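PDB 5WTZ: binary enterotoxin of Clostridium perfringens component a from Clostridium perfringens, which transfers ADP-ribose from NAD+ to actin, serving as the enzymatic component of a binary clostridial enterotoxin. Local coordinates for residues 339-344 with 385-390; 360-365 with 416-421; 9-14 with 93-98. All blocks are in the same frame, centred on the assembly; numbering follows the deposited sequence.

Interaction 1 of 3, residues 339-344 with 385-390; sequences TFISTT and VLIDHG. With NAD (nicotinamide-adenine-dinucleotide), chain B.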
loop_
_atom_site.group_PDB
_atom_site.type_symbol
_atom_site.label_atom_id
_atom_site.label_comp_id
_atom_site.label_asym_id
_atom_site.label_seq_id
_atom_site.Cartn_x
_atom_site.Cartn_y
_atom_site.Cartn_z
ATOM N N THR A 339 4.564 5.076 21.950
ATOM C CA THR A 339 4.014 3.799 22.393
ATOM C C THR A 339 4.660 2.613 21.678
ATOM O O THR A 339 5.301 2.796 20.638
ATOM C CB THR A 339 2.486 3.761 22.135
ATOM O OG1 THR A 339 2.226 4.298 20.834
ATOM C CG2 THR A 339 1.719 4.576 23.194
ATOM N N PHE A 340 4.519 1.407 22.237
ATOM C CA PHE A 340 4.743 0.204 21.454
ATOM C C PHE A 340 3.645 0.188 20.403
ATOM O O PHE A 340 2.513 0.619 20.670
ATOM C CB PHE A 340 4.677 -1.094 22.279
ATOM C CG PHE A 340 5.750 -1.228 23.332
ATOM C CD1 PHE A 340 7.068 -1.519 22.976
ATOM C CD2 PHE A 340 5.448 -1.072 24.664
ATOM C CE1 PHE A 340 8.051 -1.644 23.934
ATOM C CE2 PHE A 340 6.433 -1.202 25.643
ATOM C CZ PHE A 340 7.746 -1.476 25.269
ATOM N N ILE A 341 3.958 -0.333 19.225
ATOM C CA ILE A 341 2.974 -0.393 18.144
ATOM C C ILE A 341 2.527 -1.832 17.850
ATOM O O ILE A 341 3.305 -2.645 17.319
ATOM C CB ILE A 341 3.500 0.225 16.836
ATOM C CG1 ILE A 341 4.272 1.513 17.118
ATOM C CG2 ILE A 341 2.322 0.436 15.855
ATOM C CD1 ILE A 341 4.870 2.144 15.851
ATOM N N SER A 342 1.283 -2.134 18.218
ATOM C CA SER A 342 0.631 -3.388 17.845
ATOM C C SER A 342 0.139 -3.342 16.386
ATOM O O SER A 342 -0.766 -2.569 16.013
ATOM C CB SER A 342 -0.530 -3.709 18.795
ATOM O OG SER A 342 -0.062 -4.299 20.006
ATOM N N THR A 343 0.749 -4.172 15.556
ATOM C CA THR A 343 0.379 -4.242 14.138
ATOM C C THR A 343 0.044 -5.672 13.766
ATOM O O THR A 343 0.447 -6.608 14.445
ATOM C CB THR A 343 1.499 -3.745 13.176
ATOM O OG1 THR A 343 2.491 -4.768 13.004
ATOM C CG2 THR A 343 2.154 -2.465 13.677
ATOM N N THR A 344 -0.709 -5.833 12.683
ATOM C CA THR A 344 -1.033 -7.144 12.160
ATOM C C THR A 344 -0.603 -7.197 10.699
ATOM O O THR A 344 -0.870 -6.276 9.925
ATOM C CB THR A 344 -2.547 -7.468 12.312
ATOM O OG1 THR A 344 -2.838 -8.728 11.703
ATOM C CG2 THR A 344 -3.431 -6.401 11.655
ATOM N N VAL A 385 2.811 -8.256 14.496
ATOM C CA VAL A 385 4.165 -7.751 14.631
ATOM C C VAL A 385 4.121 -6.586 15.603
ATOM O O VAL A 385 3.417 -5.601 15.376
ATOM C CB VAL A 385 4.771 -7.332 13.282
ATOM C CG1 VAL A 385 6.023 -6.465 13.488
ATOM C CG2 VAL A 385 5.099 -8.575 12.439
ATOM N N LEU A 386 4.847 -6.733 16.709
ATOM C CA LEU A 386 4.915 -5.703 17.740
ATOM C C LEU A 386 6.182 -4.877 17.556
ATOM O O LEU A 386 7.286 -5.415 17.525
ATOM C CB LEU A 386 4.874 -6.337 19.130
ATOM C CG LEU A 386 4.863 -5.417 20.356
ATOM C CD1 LEU A 386 3.619 -4.537 20.310
ATOM C CD2 LEU A 386 4.896 -6.230 21.649
ATOM N N ILE A 387 6.025 -3.562 17.447
ATOM C CA ILE A 387 7.140 -2.668 17.141
ATOM C C ILE A 387 7.580 -1.943 18.412
ATOM O O ILE A 387 6.723 -1.559 19.222
ATOM C CB ILE A 387 6.720 -1.652 16.022
ATOM C CG1 ILE A 387 6.326 -2.421 14.755
ATOM C CG2 ILE A 387 7.814 -0.634 15.733
ATOM C CD1 ILE A 387 5.695 -1.564 13.639
ATOM N N ASP A 388 8.897 -1.775 18.587
ATOM C CA ASP A 388 9.473 -1.104 19.748
ATOM C C ASP A 388 8.965 0.335 19.877
ATOM O O ASP A 388 8.587 0.974 18.892
ATOM C CB ASP A 388 11.016 -1.139 19.671
ATOM C CG ASP A 388 11.693 -0.979 21.040
ATOM O OD1 ASP A 388 11.010 -1.041 22.098
ATOM O OD2 ASP A 388 12.934 -0.787 21.069
ATOM N N HIS A 389 8.932 0.837 21.105
ATOM C CA HIS A 389 8.516 2.220 21.311
ATOM C C HIS A 389 9.557 3.197 20.753
ATOM O O HIS A 389 10.734 2.856 20.616
ATOM C CB HIS A 389 8.275 2.483 22.797
ATOM C CG HIS A 389 9.511 2.400 23.636
ATOM N ND1 HIS A 389 10.124 3.510 24.168
ATOM C CD2 HIS A 389 10.240 1.333 24.042
ATOM C CE1 HIS A 389 11.181 3.134 24.870
ATOM N NE2 HIS A 389 11.273 1.820 24.809
ATOM N N GLY A 390 9.119 4.406 20.411
ATOM C CA GLY A 390 10.052 5.478 20.118
ATOM C C GLY A 390 10.459 5.637 18.666
ATOM O O GLY A 390 11.427 6.333 18.378
HETATM P PA NAD B . -3.229 0.367 21.929
HETATM O O1A NAD B . -2.648 0.398 23.323
HETATM O O2A NAD B . -2.350 0.606 20.739
HETATM O O5B NAD B . -4.443 1.423 21.821
HETATM C C5B NAD B . -5.368 1.667 22.886
HETATM C C4B NAD B . -5.940 3.064 22.741
HETATM O O4B NAD B . -4.862 3.999 22.881
HETATM C C3B NAD B . -6.568 3.287 21.368
HETATM O O3B NAD B . -7.734 4.112 21.528
HETATM C C2B NAD B . -5.481 4.032 20.605
HETATM O O2B NAD B . -6.009 4.898 19.596
HETATM C C1B NAD B . -4.752 4.801 21.700
HETATM N N9A NAD B . -3.331 4.951 21.328
HETATM C C8A NAD B . -2.460 3.963 21.052
HETATM N N7A NAD B . -1.239 4.476 20.733
HETATM C C5A NAD B . -1.348 5.809 20.787
HETATM C C6A NAD B . -0.448 6.959 20.566
HETATM N N6A NAD B . 0.839 6.759 20.205
HETATM N N1A NAD B . -0.962 8.205 20.713
HETATM C C2A NAD B . -2.239 8.410 21.077
HETATM N N3A NAD B . -3.109 7.407 21.309
HETATM C C4A NAD B . -2.723 6.117 21.168
HETATM O O3 NAD B . -3.921 -1.070 21.761
HETATM P PN NAD B . -4.981 -1.566 20.658
HETATM O O1N NAD B . -4.287 -1.567 19.314
HETATM O O2N NAD B . -6.275 -0.817 20.870
HETATM O O5D NAD B . -5.192 -3.073 21.181
HETATM C C5D NAD B . -4.094 -3.962 21.379
HETATM C C4D NAD B . -4.624 -5.378 21.512
HETATM O O4D NAD B . -5.037 -5.852 20.229
HETATM C C3D NAD B . -3.513 -6.315 21.941
HETATM O O3D NAD B . -4.126 -7.465 22.551
HETATM C C2D NAD B . -2.872 -6.713 20.629
HETATM O O2D NAD B . -2.248 -7.999 20.715
HETATM C C1D NAD B . -4.041 -6.682 19.642
HETATM N N1N NAD B . -3.685 -6.148 18.311
HETATM C C2N NAD B . -4.248 -5.015 17.845
HETATM C C3N NAD B . -3.905 -4.520 16.582
HETATM C C7N NAD B . -4.520 -3.264 16.029
HETATM O O7N NAD B . -4.951 -2.369 16.767
HETATM N N7N NAD B . -4.602 -3.193 14.711
HETATM C C4N NAD B . -2.992 -5.197 15.781
HETATM C C5N NAD B . -2.426 -6.357 16.284
HETATM C C6N NAD B . -2.795 -6.808 17.555
#
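T343 and V385 meet with two bonds converging on one acceptor: V385 O receives both the amide and the hydroxyl of T343, the latter with T343 OG1 2.7 Å from V385 O. With chi1 of 79°, OG1 sits between the backbone N and the carbonyl carbon, which sets it beside its own N-H, so that both donors reach V385 O. T297 OG1 is its second partner. V385 N returns a bond to T343 O at 2.9 Å. One pair along, I341 and I387 exchange straighter bonds, I341 N reaching I387 O at 166°. On the face shared with T343 and V385, I341 CB touches I387 CB at 3.8 Å. I387 CD1 lies against T343 CG2. On the other face L386 CD1 comes within 3.7 Å of S342 OG.

Just before strand 341-344 and just past 385-387, F340 and H389 form an offset edge-to-face pair, the edge of H389 toward the face of F340, planes 76° apart. D388 OD1, 3.5 Å from F340 CE1 at the ring edge, is held in turn by S283, while K287 pairs with D388 OD2.

NAD touches the 339-344 side: its N6A donates to T339 OG1 (2.9 Å), and S342 O and T343 O lie near C4N and C5N of the nicotinamide. E384 and Y249 bind the S342 hydroxyl. S342-T343-T344 appear to occupy the place of the family's Ser-Thr-Ser motif, with threonine third. Both carbonyls already accept bonds, from R299 and V385 N, yet their partial negative charge may still favour the cationic nicotinamide ring.

Interaction 2 of 3, residues 360-365 with 416-421; sequences LRLHLP and IDATLI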
loop_
_atom_site.group_PDB
_atom_site.type_symbol
_atom_site.label_atom_id
_atom_site.label_comp_id
_atom_site.label_asym_id
_atom_site.label_seq_id
_atom_site.Cartn_x
_atom_site.Cartn_y
_atom_site.Cartn_z
ATOM N N LEU A 360 -3.750 1.951 9.222
ATOM C CA LEU A 360 -2.324 2.086 8.941
ATOM C C LEU A 360 -1.901 1.021 7.944
ATOM O O LEU A 360 -2.210 -0.156 8.115
ATOM C CB LEU A 360 -1.500 1.967 10.225
ATOM C CG LEU A 360 -0.030 2.367 10.061
ATOM C CD1 LEU A 360 0.080 3.844 9.714
ATOM C CD2 LEU A 360 0.745 2.019 11.353
ATOM N N ARG A 361 -1.247 1.440 6.867
ATOM C CA ARG A 361 -0.562 0.485 5.999
ATOM C C ARG A 361 0.908 0.853 6.017
ATOM O O ARG A 361 1.354 1.744 5.282
ATOM C CB ARG A 361 -1.137 0.486 4.576
ATOM C CG ARG A 361 -0.455 -0.529 3.640
ATOM C CD ARG A 361 -1.322 -0.910 2.429
ATOM N NE ARG A 361 -1.567 0.242 1.554
ATOM C CZ ARG A 361 -2.373 0.233 0.491
ATOM N NH1 ARG A 361 -3.044 -0.861 0.160
ATOM N NH2 ARG A 361 -2.536 1.335 -0.229
ATOM N N LEU A 362 1.641 0.169 6.893
ATOM C CA LEU A 362 2.992 0.563 7.286
ATOM C C LEU A 362 4.075 -0.206 6.545
ATOM O O LEU A 362 4.100 -1.445 6.567
ATOM C CB LEU A 362 3.170 0.364 8.791
ATOM C CG LEU A 362 4.533 0.753 9.380
ATOM C CD1 LEU A 362 4.807 2.297 9.295
ATOM C CD2 LEU A 362 4.646 0.204 10.808
ATOM N N HIS A 363 4.971 0.534 5.911
ATOM C CA HIS A 363 6.192 -0.024 5.332
ATOM C C HIS A 363 7.211 -0.163 6.454
ATOM O O HIS A 363 7.748 0.844 6.923
ATOM C CB HIS A 363 6.737 0.869 4.215
ATOM C CG HIS A 363 7.981 0.338 3.562
ATOM N ND1 HIS A 363 8.795 1.117 2.773
ATOM C CD2 HIS A 363 8.546 -0.892 3.584
ATOM C CE1 HIS A 363 9.814 0.393 2.339
ATOM N NE2 HIS A 363 9.689 -0.827 2.823
ATOM N N LEU A 364 7.443 -1.404 6.887
ATOM C CA LEU A 364 8.310 -1.731 8.012
ATOM C C LEU A 364 9.663 -2.204 7.500
ATOM O O LEU A 364 9.780 -3.325 6.997
ATOM C CB LEU A 364 7.651 -2.818 8.884
ATOM C CG LEU A 364 8.342 -3.253 10.179
ATOM C CD1 LEU A 364 8.530 -2.039 11.077
ATOM C CD2 LEU A 364 7.526 -4.318 10.903
ATOM N N PRO A 365 10.699 -1.357 7.620
ATOM C CA PRO A 365 11.970 -1.691 6.965
ATOM C C PRO A 365 12.750 -2.831 7.620
ATOM O O PRO A 365 12.674 -3.058 8.835
ATOM C CB PRO A 365 12.774 -0.389 7.063
ATOM C CG PRO A 365 11.782 0.673 7.370
ATOM C CD PRO A 365 10.705 0.008 8.169
ATOM N N ILE A 416 -3.891 4.741 5.507
ATOM C CA ILE A 416 -2.794 5.677 5.756
ATOM C C ILE A 416 -1.477 4.968 5.484
ATOM O O ILE A 416 -0.951 4.246 6.335
ATOM C CB ILE A 416 -2.847 6.233 7.195
ATOM C CG1 ILE A 416 -4.227 6.859 7.454
ATOM C CG2 ILE A 416 -1.736 7.251 7.424
ATOM C CD1 ILE A 416 -4.397 7.434 8.821
ATOM N N ASP A 417 -0.974 5.143 4.267
ATOM C CA ASP A 417 0.328 4.587 3.902
ATOM C C ASP A 417 1.421 5.365 4.597
ATOM O O ASP A 417 1.488 6.586 4.480
ATOM C CB ASP A 417 0.527 4.628 2.390
ATOM C CG ASP A 417 -0.182 3.492 1.691
ATOM O OD1 ASP A 417 0.328 2.355 1.736
ATOM O OD2 ASP A 417 -1.251 3.739 1.111
ATOM N N ALA A 418 2.272 4.662 5.334
ATOM C CA ALA A 418 3.316 5.313 6.097
ATOM C C ALA A 418 4.580 4.485 6.030
ATOM O O ALA A 418 4.538 3.301 5.697
ATOM C CB ALA A 418 2.889 5.506 7.553
ATOM N N THR A 419 5.699 5.126 6.338
ATOM C CA THR A 419 6.985 4.440 6.474
ATOM C C THR A 419 7.472 4.597 7.905
ATOM O O THR A 419 7.471 5.718 8.434
ATOM C CB THR A 419 8.021 5.012 5.501
ATOM O OG1 THR A 419 7.513 4.930 4.153
ATOM C CG2 THR A 419 9.361 4.273 5.616
ATOM N N LEU A 420 7.878 3.496 8.540
ATOM C CA LEU A 420 8.456 3.575 9.874
ATOM C C LEU A 420 9.870 4.147 9.783
ATOM O O LEU A 420 10.730 3.631 9.048
ATOM C CB LEU A 420 8.481 2.200 10.574
ATOM C CG LEU A 420 8.725 2.307 12.097
ATOM C CD1 LEU A 420 7.428 2.671 12.831
ATOM C CD2 LEU A 420 9.356 1.061 12.736
ATOM N N ILE A 421 10.113 5.234 10.506
ATOM C CA ILE A 421 11.448 5.821 10.507
ATOM C C ILE A 421 12.013 5.915 11.930
ATOM O O ILE A 421 11.310 6.073 12.953
ATOM C CB ILE A 421 11.473 7.214 9.831
ATOM C CG1 ILE A 421 10.597 8.210 10.573
ATOM C CG2 ILE A 421 11.061 7.143 8.341
ATOM C CD1 ILE A 421 10.813 9.611 10.086
ATOM O OXT ILE A 421 13.223 5.789 12.097
HETATM O O HOH W 1 2.773 1.800 3.108
HETATM O O HOH W 2 7.319 3.334 1.726
#
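R361 and D417 carry the principal flat groups, and they meet at the edge of the guanidinium. The grip is side-on: NE of R361 reaches D417 OD1 at 2.8 Å, and NH2 of R361 reaches OD2 of D417 at 3.0 Å on its syn lone pair. The second contact lies in the guanidinium plane, but NE meets OD1 somewhat out of the carboxylate plane, since the two groups are twisted 35° apart. The R361 chain runs out extended and then bends at chi3 (64°), which brings NE back alongside the aspartate. D138 pairs with NH1, so two carboxylates, D417 and D138, balance the charge of the buried guanidinium.

Further along the same face, a water joins H363 and T419, lying 2.9 Å from H363 ND1 and donating to T419 OG1. D294 holds H363 NE2 and D396 holds T419 OG1, so each polar end has a partner beyond the pair.

The opposite face is apolar. The small methyl of A418 touches both L360 CD1 and L362 CD1, the first 3.9 Å from A418 CB. At the end, L364 CD1 meets L420 CD2 at 3.6 Å, and P365 crosses L420 at about a right angle, with CD against CB. Four backbone bonds in parallel register join the strands, H363 N to A418 O running almost straight at 179°.

The two are the second and central strands of a five-stranded mixed sheet: strand 295-301 flanks 358-364, and strand 391-403 flanks 411-420. From the apolar face, L362, L364 and L420 pack on I387 of strand 384-387, while L360 touches R299 and M301.

Interaction 3 of 3, residues 9-14 with 93-98; sequences PMDFAK and YVYYYE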
loop_
_atom_site.group_PDB
_atom_site.type_symbol
_atom_site.label_atom_id
_atom_site.label_comp_id
_atom_site.label_asym_id
_atom_site.label_seq_id
_atom_site.Cartn_x
_atom_site.Cartn_y
_atom_site.Cartn_z
ATOM N N PRO A 9 12.090 -3.239 -28.637
ATOM C CA PRO A 9 12.904 -2.444 -27.714
ATOM C C PRO A 9 12.445 -2.607 -26.272
ATOM O O PRO A 9 11.408 -3.216 -26.010
ATOM C CB PRO A 9 12.678 -1.008 -28.192
ATOM C CG PRO A 9 11.334 -1.047 -28.855
ATOM C CD PRO A 9 11.289 -2.388 -29.535
ATOM N N MET A 10 13.225 -2.068 -25.344
ATOM C CA MET A 10 12.837 -2.046 -23.948
ATOM C C MET A 10 11.762 -0.977 -23.758
ATOM O O MET A 10 10.807 -1.156 -22.993
ATOM C CB MET A 10 14.058 -1.774 -23.072
ATOM C CG MET A 10 13.843 -1.974 -21.595
ATOM S SD MET A 10 15.368 -1.690 -20.664
ATOM C CE MET A 10 16.271 -3.191 -21.036
ATOM N N ASP A 11 11.932 0.123 -24.492
ATOM C CA ASP A 11 11.073 1.305 -24.412
ATOM C C ASP A 11 10.572 1.704 -25.808
ATOM O O ASP A 11 11.352 2.178 -26.636
ATOM C CB ASP A 11 11.852 2.456 -23.767
ATOM C CG ASP A 11 10.964 3.593 -23.294
ATOM O OD1 ASP A 11 9.808 3.715 -23.765
ATOM O OD2 ASP A 11 11.432 4.377 -22.439
ATOM N N PHE A 12 9.275 1.511 -26.067
ATOM C CA PHE A 12 8.678 1.852 -27.366
ATOM C C PHE A 12 8.656 3.358 -27.598
ATOM O O PHE A 12 8.468 3.815 -28.726
ATOM C CB PHE A 12 7.254 1.290 -27.486
ATOM C CG PHE A 12 7.213 -0.165 -27.837
ATOM C CD1 PHE A 12 7.642 -0.603 -29.077
ATOM C CD2 PHE A 12 6.768 -1.101 -26.919
ATOM C CE1 PHE A 12 7.617 -1.949 -29.400
ATOM C CE2 PHE A 12 6.740 -2.444 -27.233
ATOM C CZ PHE A 12 7.163 -2.871 -28.475
ATOM N N ALA A 13 8.860 4.110 -26.519
ATOM C CA ALA A 13 8.982 5.562 -26.553
ATOM C C ALA A 13 7.810 6.218 -27.291
ATOM O O ALA A 13 6.868 6.685 -26.662
ATOM C CB ALA A 13 10.303 5.958 -27.181
ATOM N N LYS A 14 7.865 6.239 -28.619
ATOM C CA LYS A 14 6.805 6.863 -29.416
ATOM C C LYS A 14 6.399 6.001 -30.611
ATOM O O LYS A 14 5.490 6.348 -31.378
ATOM C CB LYS A 14 7.252 8.244 -29.884
ATOM C CG LYS A 14 7.552 9.191 -28.735
ATOM C CD LYS A 14 7.741 10.610 -29.225
ATOM C CE LYS A 14 7.675 11.602 -28.075
ATOM N NZ LYS A 14 8.037 12.973 -28.529
ATOM N N TYR A 93 9.185 -0.538 -20.509
ATOM C CA TYR A 93 8.763 0.748 -19.963
ATOM C C TYR A 93 7.337 1.085 -20.407
ATOM O O TYR A 93 6.958 0.880 -21.569
ATOM C CB TYR A 93 9.722 1.862 -20.375
ATOM C CG TYR A 93 11.112 1.764 -19.810
ATOM C CD1 TYR A 93 12.090 1.014 -20.450
ATOM C CD2 TYR A 93 11.466 2.444 -18.646
ATOM C CE1 TYR A 93 13.364 0.935 -19.944
ATOM C CE2 TYR A 93 12.746 2.370 -18.138
ATOM C CZ TYR A 93 13.691 1.607 -18.796
ATOM O OH TYR A 93 14.971 1.510 -18.314
ATOM N N VAL A 94 6.539 1.595 -19.476
ATOM C CA VAL A 94 5.171 1.974 -19.775
ATOM C C VAL A 94 4.906 3.383 -19.274
ATOM O O VAL A 94 5.716 3.930 -18.518
ATOM C CB VAL A 94 4.159 0.990 -19.166
ATOM C CG1 VAL A 94 4.264 -0.359 -19.871
ATOM C CG2 VAL A 94 4.368 0.849 -17.660
ATOM N N TYR A 95 3.782 3.956 -19.707
ATOM C CA TYR A 95 3.464 5.371 -19.498
ATOM C C TYR A 95 2.059 5.580 -18.947
ATOM O O TYR A 95 1.126 4.852 -19.301
ATOM C CB TYR A 95 3.615 6.146 -20.816
ATOM C CG TYR A 95 5.011 6.086 -21.390
ATOM C CD1 TYR A 95 5.419 5.004 -22.158
ATOM C CD2 TYR A 95 5.923 7.102 -21.152
ATOM C CE1 TYR A 95 6.693 4.938 -22.679
ATOM C CE2 TYR A 95 7.204 7.049 -21.686
ATOM C CZ TYR A 95 7.585 5.960 -22.439
ATOM O OH TYR A 95 8.863 5.886 -22.962
ATOM N N TYR A 96 1.911 6.567 -18.067
ATOM C CA TYR A 96 0.591 7.071 -17.700
ATOM C C TYR A 96 0.706 8.398 -16.971
ATOM O O TYR A 96 1.628 8.607 -16.173
ATOM C CB TYR A 96 -0.190 6.068 -16.839
ATOM C CG TYR A 96 0.461 5.692 -15.527
ATOM C CD1 TYR A 96 1.433 4.703 -15.465
ATOM C CD2 TYR A 96 0.076 6.300 -14.341
ATOM C CE1 TYR A 96 2.026 4.344 -14.249
ATOM C CE2 TYR A 96 0.657 5.953 -13.139
ATOM C CZ TYR A 96 1.621 4.980 -13.092
ATOM O OH TYR A 96 2.176 4.649 -11.881
ATOM N N TYR A 97 -0.220 9.292 -17.288
ATOM C CA TYR A 97 -0.390 10.533 -16.549
ATOM C C TYR A 97 -0.948 10.201 -15.180
ATOM O O TYR A 97 -1.735 9.258 -15.045
ATOM C CB TYR A 97 -1.326 11.478 -17.278
ATOM C CG TYR A 97 -0.736 12.199 -18.471
ATOM C CD1 TYR A 97 0.304 13.111 -18.320
ATOM C CD2 TYR A 97 -1.232 11.979 -19.735
ATOM C CE1 TYR A 97 0.823 13.794 -19.422
ATOM C CE2 TYR A 97 -0.724 12.659 -20.837
ATOM C CZ TYR A 97 0.307 13.556 -20.670
ATOM O OH TYR A 97 0.824 14.223 -21.762
ATOM N N GLU A 98 -0.548 10.964 -14.168
ATOM C CA GLU A 98 -0.934 10.654 -12.793
ATOM C C GLU A 98 -1.278 11.900 -11.953
ATOM O O GLU A 98 -0.767 12.998 -12.202
ATOM C CB GLU A 98 0.176 9.849 -12.118
ATOM C CG GLU A 98 -0.161 9.380 -10.688
ATOM C CD GLU A 98 -1.438 8.529 -10.623
ATOM O OE1 GLU A 98 -2.565 9.073 -10.773
ATOM O OE2 GLU A 98 -1.302 7.303 -10.417
HETATM O O HOH W 3 6.886 0.191 -24.196
#
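Y93, D11 and Y95 bury the most surface where the loop 9-14 meets the start of strand 92-98. D11 comes between the two tyrosines. Its CB lies 3.6 Å from Y93 CD1, and its carboxylate, turned only 17° from the plane of the Y93 ring, crosses that side chain at about a right angle with D11 CG close to Y93 CB. Beyond, Y95 OH donates to D11 OD1 over a short 2.5 Å, meeting the syn lone pair, while OD1 lies in the plane of the tyrosine ring at its edge. The extended D11 side chain, CG anti to the backbone N (chi1 -164°), spans the gap to the hydroxyl. OD1 is gripped a second time by A13 N, 2.9 Å away and above the carboxylate plane. H159 NE2 bonds D11 OD2; with Y95 OH, A13 N and H159 NE2 gathered here, a carboxylate suits the spot. The H159 ring also stacks on Y93 and Y95.

Y93 also joins the loop through its backbone, Y93 N donating to M10 O at 3.0 Å. The M10 side chain runs along the ring edge: CG is 3.4 Å from Y93 CE1, and the sulfur sits 75° off the ring normal, a Met-aromatic contact at the edge. A water donates to Y93 O at 2.7 Å and is bound only weakly by F12 N.

The bond from A13 N back to D11 OD1 makes an Asx turn, here in the connection between helices 3-7 and 16-31. The turn holds D11 in the loop, while the Y95 hydroxyl bond and Y93 N to M10 O join the loop to strand 92-98, an outermost strand of the five-stranded mixed sheet in the N-terminal half of the toxin.

How the interactions relate
Interactions 1 and 2 belong to one ADP-ribosyltransferase unit and touch each other, their centres 12 Å apart. I387 and V385 of interaction 1 pack on the leucines of interaction 2, I387 CD1 lying 3.5 Å from L362 CD2, so the small sheet that meets NAD rests on the apolar side of the five-stranded one. L360 of interaction 2 is itself about 8 Å, side chain to ligand, from the NAD. Interaction 3 is in the other unit, about 41 Å from interaction 1 and 29 Å from interaction 2, centre to centre, and away from the nucleotide. Its strand 92-98 is outermost in a sheet with the same 1-3-5-4-2 strand order as that of interaction 2.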